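Local coordinates for protein Pab-dependent poly(a)-specific ribonuclease subunit PAN2 (Neurospora crassa, PDB 4CZW) that shortens the poly(A) tails of mRNA from the 3' end as the catalytic subunit of the PAN2-PAN3 deadenylation complex, at residues V56-Y59 with L63-M66; D569-F574 with Q580-L585. All blocks are in the same frame, centred on the assembly; numbering follows the deposited sequence.

Contact 1. Residues V56-Y59 with L63-M66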
loop_
_atom_site.group_PDB
_atom_site.type_symbol
_atom_site.label_atom_id
_atom_site.label_comp_id
_atom_site.label_asym_id
_atom_site.label_seq_id
_atom_site.Cartn_x
_atom_site.Cartn_y
_atom_site.Cartn_z
ATOM N N VAL A 56 -1.539 3.156 -8.243
ATOM C CA VAL A 56 -2.739 3.802 -8.760
ATOM C C VAL A 56 -3.734 4.108 -7.640
ATOM O O VAL A 56 -4.327 5.186 -7.602
ATOM C CB VAL A 56 -3.421 2.929 -9.834
ATOM C CG1 VAL A 56 -4.740 3.537 -10.257
ATOM C CG2 VAL A 56 -2.508 2.761 -11.037
HETATM N N MSE A 57 -3.899 3.160 -6.724
HETATM C CA MSE A 57 -4.797 3.341 -5.588
HETATM C C MSE A 57 -4.284 4.409 -4.626
HETATM O O MSE A 57 -5.069 5.157 -4.043
HETATM C CB MSE A 57 -4.991 2.022 -4.840
HETATM C CG MSE A 57 -5.741 0.958 -5.622
HETATM SE SE MSE A 57 -5.978 -0.677 -4.589
HETATM C CE MSE A 57 -7.038 0.047 -3.123
ATOM N N HIS A 58 -2.965 4.472 -4.462
ATOM C CA HIS A 58 -2.347 5.405 -3.522
ATOM C C HIS A 58 -2.579 6.860 -3.914
ATOM O O HIS A 58 -2.783 7.717 -3.054
ATOM C CB HIS A 58 -0.845 5.139 -3.410
ATOM C CG HIS A 58 -0.109 6.173 -2.615
ATOM N ND1 HIS A 58 0.708 7.116 -3.197
ATOM C CD2 HIS A 58 -0.080 6.419 -1.283
ATOM C CE1 HIS A 58 1.217 7.895 -2.258
ATOM N NE2 HIS A 58 0.753 7.493 -1.088
ATOM N N TYR A 59 -2.540 7.135 -5.213
ATOM C CA TYR A 59 -2.742 8.493 -5.701
ATOM C C TYR A 59 -4.209 8.743 -6.026
ATOM O O TYR A 59 -4.550 9.683 -6.744
ATOM C CB TYR A 59 -1.860 8.759 -6.921
ATOM C CG TYR A 59 -0.386 8.784 -6.584
ATOM C CD1 TYR A 59 0.206 9.929 -6.066
ATOM C CD2 TYR A 59 0.409 7.662 -6.768
ATOM C CE1 TYR A 59 1.550 9.957 -5.748
ATOM C CE2 TYR A 59 1.756 7.681 -6.454
ATOM C CZ TYR A 59 2.321 8.831 -5.945
ATOM O OH TYR A 59 3.660 8.856 -5.630
ATOM N N LEU A 63 -9.240 6.782 -1.846
ATOM C CA LEU A 63 -8.750 5.470 -1.441
ATOM C C LEU A 63 -7.663 5.579 -0.376
ATOM O O LEU A 63 -7.641 4.798 0.575
ATOM C CB LEU A 63 -8.220 4.693 -2.648
ATOM C CG LEU A 63 -9.262 4.192 -3.649
ATOM C CD1 LEU A 63 -8.601 3.374 -4.746
ATOM C CD2 LEU A 63 -10.329 3.377 -2.937
ATOM N N ARG A 64 -6.764 6.548 -0.537
ATOM C CA ARG A 64 -5.667 6.731 0.408
ATOM C C ARG A 64 -6.189 7.159 1.776
ATOM O O ARG A 64 -5.755 6.642 2.804
ATOM C CB ARG A 64 -4.658 7.761 -0.112
ATOM C CG ARG A 64 -3.379 7.822 0.715
ATOM C CD ARG A 64 -2.643 9.148 0.557
ATOM N NE ARG A 64 -2.007 9.301 -0.748
ATOM C CZ ARG A 64 -1.267 10.350 -1.097
ATOM N NH1 ARG A 64 -1.069 11.340 -0.235
ATOM N NH2 ARG A 64 -0.724 10.412 -2.304
ATOM N N ASN A 65 -7.123 8.106 1.780
ATOM C CA ASN A 65 -7.740 8.564 3.018
ATOM C C ASN A 65 -8.489 7.433 3.713
ATOM O O ASN A 65 -8.349 7.232 4.918
ATOM C CB ASN A 65 -8.686 9.734 2.741
ATOM C CG ASN A 65 -9.375 10.236 3.995
ATOM O OD1 ASN A 65 -8.805 11.011 4.762
ATOM N ND2 ASN A 65 -10.610 9.796 4.207
HETATM N N MSE A 66 -9.274 6.696 2.932
HETATM C CA MSE A 66 -10.058 5.571 3.430
HETATM C C MSE A 66 -9.210 4.583 4.228
HETATM O O MSE A 66 -9.598 4.154 5.315
HETATM C CB MSE A 66 -10.729 4.853 2.260
HETATM C CG MSE A 66 -11.651 3.715 2.649
HETATM SE SE MSE A 66 -12.320 2.778 1.075
HETATM C CE MSE A 66 -12.877 4.321 0.028
#

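Contact 2. Residues D569-F574 with Q580-L585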
loop_
_atom_site.group_PDB
_atom_site.type_symbol
_atom_site.label_atom_id
_atom_site.label_comp_id
_atom_site.label_asym_id
_atom_site.label_seq_id
_atom_site.Cartn_x
_atom_site.Cartn_y
_atom_site.Cartn_z
ATOM N N ASP A 569 20.926 7.516 14.250
ATOM C CA ASP A 569 21.708 6.318 13.970
ATOM C C ASP A 569 23.165 6.498 14.386
ATOM O O ASP A 569 23.863 7.373 13.873
ATOM C CB ASP A 569 21.617 5.964 12.482
ATOM C CG ASP A 569 21.973 4.515 12.201
ATOM O OD1 ASP A 569 22.942 4.003 12.801
ATOM O OD2 ASP A 569 21.278 3.886 11.376
ATOM N N THR A 570 23.616 5.659 15.312
ATOM C CA THR A 570 24.975 5.743 15.835
ATOM C C THR A 570 26.018 5.306 14.808
ATOM O O THR A 570 27.180 5.702 14.892
ATOM C CB THR A 570 25.139 4.890 17.109
ATOM O OG1 THR A 570 24.762 3.536 16.833
ATOM C CG2 THR A 570 24.267 5.434 18.228
ATOM N N SER A 571 25.603 4.489 13.844
ATOM C CA SER A 571 26.511 4.038 12.795
ATOM C C SER A 571 26.828 5.183 11.843
ATOM O O SER A 571 27.886 5.210 11.217
ATOM C CB SER A 571 25.911 2.862 12.019
ATOM O OG SER A 571 24.832 3.287 11.204
ATOM N N ILE A 572 25.896 6.125 11.743
ATOM C CA ILE A 572 26.063 7.302 10.900
ATOM C C ILE A 572 26.808 8.398 11.657
ATOM O O ILE A 572 27.653 9.096 11.094
ATOM C CB ILE A 572 24.700 7.843 10.420
ATOM C CG1 ILE A 572 23.960 6.776 9.610
ATOM C CG2 ILE A 572 24.874 9.115 9.604
ATOM C CD1 ILE A 572 22.595 7.216 9.128
ATOM N N ILE A 573 26.489 8.531 12.940
ATOM C CA ILE A 573 27.098 9.540 13.800
ATOM C C ILE A 573 28.617 9.402 13.869
ATOM O O ILE A 573 29.346 10.375 13.670
ATOM C CB ILE A 573 26.523 9.467 15.228
ATOM C CG1 ILE A 573 25.090 10.003 15.254
ATOM C CG2 ILE A 573 27.387 10.250 16.193
ATOM C CD1 ILE A 573 24.448 9.959 16.624
ATOM N N PHE A 574 29.092 8.190 14.141
ATOM C CA PHE A 574 30.524 7.957 14.296
ATOM C C PHE A 574 31.199 7.587 12.979
ATOM O O PHE A 574 31.910 6.585 12.893
ATOM C CB PHE A 574 30.773 6.870 15.342
ATOM C CG PHE A 574 30.458 7.303 16.745
ATOM C CD1 PHE A 574 31.357 8.076 17.461
ATOM C CD2 PHE A 574 29.263 6.943 17.345
ATOM C CE1 PHE A 574 31.070 8.482 18.751
ATOM C CE2 PHE A 574 28.970 7.345 18.635
ATOM C CZ PHE A 574 29.876 8.115 19.339
ATOM N N GLN A 580 32.884 7.100 4.475
ATOM C CA GLN A 580 31.583 6.444 4.304
ATOM C C GLN A 580 31.575 5.009 4.835
ATOM O O GLN A 580 30.661 4.238 4.543
ATOM C CB GLN A 580 31.157 6.452 2.832
ATOM C CG GLN A 580 30.861 7.830 2.269
ATOM C CD GLN A 580 30.451 7.780 0.810
ATOM O OE1 GLN A 580 30.623 6.762 0.139
ATOM N NE2 GLN A 580 29.900 8.881 0.312
ATOM N N ARG A 581 32.592 4.657 5.616
ATOM C CA ARG A 581 32.661 3.345 6.246
ATOM C C ARG A 581 32.118 3.424 7.667
ATOM O O ARG A 581 32.453 4.340 8.418
ATOM C CB ARG A 581 34.098 2.816 6.250
ATOM C CG ARG A 581 34.642 2.480 4.869
ATOM C CD ARG A 581 36.068 1.952 4.948
ATOM N NE ARG A 581 36.604 1.614 3.631
ATOM C CZ ARG A 581 37.843 1.184 3.415
ATOM N NH1 ARG A 581 38.683 1.038 4.430
ATOM N NH2 ARG A 581 38.243 0.900 2.183
ATOM N N LYS A 582 31.279 2.461 8.033
ATOM C CA LYS A 582 30.615 2.484 9.330
ATOM C C LYS A 582 31.288 1.558 10.338
ATOM O O LYS A 582 31.673 0.435 10.010
ATOM C CB LYS A 582 29.141 2.108 9.174
ATOM C CG LYS A 582 28.374 3.035 8.245
ATOM C CD LYS A 582 26.942 2.570 8.048
ATOM C CE LYS A 582 26.185 3.510 7.125
ATOM N NZ LYS A 582 26.100 4.886 7.688
ATOM N N ILE A 583 31.423 2.042 11.569
ATOM C CA ILE A 583 32.043 1.275 12.641
ATOM C C ILE A 583 31.037 0.308 13.258
ATOM O O ILE A 583 29.852 0.622 13.373
ATOM C CB ILE A 583 32.611 2.202 13.739
ATOM C CG1 ILE A 583 33.449 3.320 13.117
ATOM C CG2 ILE A 583 33.442 1.413 14.739
ATOM C CD1 ILE A 583 34.709 2.833 12.434
ATOM N N SER A 584 31.514 -0.872 13.645
ATOM C CA SER A 584 30.671 -1.878 14.282
ATOM C C SER A 584 30.144 -1.409 15.636
ATOM O O SER A 584 30.759 -0.571 16.296
ATOM C CB SER A 584 31.446 -3.185 14.455
ATOM O OG SER A 584 30.723 -4.106 15.253
ATOM N N LEU A 585 29.002 -1.956 16.041
ATOM C CA LEU A 585 28.424 -1.656 17.345
ATOM C C LEU A 585 29.323 -2.178 18.461
ATOM O O LEU A 585 29.465 -1.546 19.508
ATOM C CB LEU A 585 27.025 -2.266 17.467
ATOM C CG LEU A 585 26.325 -2.115 18.821
ATOM C CD1 LEU A 585 25.868 -0.680 19.041
ATOM C CD2 LEU A 585 25.158 -3.085 18.948
#

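Contact 1. Residues V56-Y59 with L63-M66
The His58 ring and the Arg64 guanidinium lie flat against each other. Their centres are 3.9 Å apart and their planes only 17° apart. On this face of the imidazole Arg64 NE sits toward the rim, while NH2 reaches out above His58 CE1. The rim of the imidazole also meets Tyr59, whose CE2 lies at its edge in plane. Seen from Tyr59, His58 ND1 stands over the centre of the phenol ring. The guanidinium has His58 O and Tyr59 CD1 at its own edge, close to its plane. Tyr59 itself is steeply inclined to the guanidinium.

One hydrogen bond, together with the stack, helps set the rotation of the guanidinium. Arg64 NE donates to His58 O at 2.9 Å, with an N-H...O angle of 157°. The donor is tilted out of the carbonyl plane. This uses a backbone oxygen at the C-terminal end of a helix, where carbonyls tend to lack partners. Arg64 reaches it by a bend at chi3 (-72°), which swings NE back to His58. His58 NE2 lies close to NE and NH2 of Arg64, but the angles are too poor for hydrogen bonds. A positive charge on the guanidinium would probably disfavour protonation of His58.

The apolar half is Met57, a selenomethionine, against Leu63. Met57 CG meets Leu63 CD1 at 3.8 Å. Leu63 CB rests on Met57 O at 3.5 Å.

Helices 51-58 and 61-71 are thus joined across a short turn in the pseudo-USP domain. In active USPs the nucleophilic cysteine lies at the N-terminal start of the corresponding helix; this domain is predicted to be catalytically inactive. Helix 81-94 packs on Met57, His58 and Arg64. Helix 130-149 touches Met57 and Leu63, and strand 339-347 meets Val56 and Tyr59.

Contact 2. Residues D569-F574 with Q580-L585
Lys582 lays its aliphatic chain across Ser571 in the short helix 570-573. Its CG rests against the backbone at Ser571 O, 3.7 Å away. Further out, CD passes Ser571 OG at 3.9 Å. The chain is extended up to CE and then bends at chi4 (-62°), which brings NZ beside Ile572. There NZ lies 3.4 Å from Ile572 CG1, with the two side chains alongside and pointing the same way. The touch is of methylenes and an ammonium group, and no hydrogen bond crosses between the segments. Within the two segments, Asp569 OD1 is the closest acidic atom to Lys582 NZ, 6.1 Å away, too far for a salt bridge, though the opposite charges probably attract weakly.

A second touch comes from Ile583. Its CG1 packs on Phe574 O at 3.6 Å. That oxygen also accepts a hydrogen bond from Tyr635 OH. The Phe574 ring turns away from 580-585 and packs on Leu588, Leu592 and Tyr618.

Ser571 is held from within its own segment. Asp569 is the N-cap of the helix, and its OD1 accepts from Ser571 N at 2.9 Å. Ser571 OG donates to the same OD1 at 2.6 Å, from above the carboxylate plane. The Ser571 hydroxyl is placed for this by a chi1 of 71°, which sets it between the backbone N and the carbonyl carbon. Asp569 also takes bonds from Gly550 N and Leu551 N, tying the cap to the start of helix 551-558.

That helix carries Asp554, which probably binds a catalytic divalent metal, as in related exonucleases. The strand 567-569, helix 570-573 and the following loop belong to the RNase H-like fold of DEDD exonucleases. The capped turn lies near this probable metal site, with the Ser571 side chain about 9 Å from that of Asp554.

How the contacts relate
From the N terminus, contact 1 comes first. It closes the two-residue turn between helices 51-58 and 61-71, inside the pseudo-USP domain. Helix 61-71 then runs on to His70, a ligand of the first zinc ion. The rest of this domain follows, with its second zinc site of four cysteines. The chain next enters the exonuclease domain at strand 441-451. Contact 2 closes the loop 574-584 there, between helix 570-573 and helix 585-592, with five residues between its segments. The two contacts lie in series and neither nest nor cross. The centres of contacts 1 and 2 are about 37 Å apart, and the nearest atoms of the two contacts about 24 Å apart. Each joins parts of its own domain.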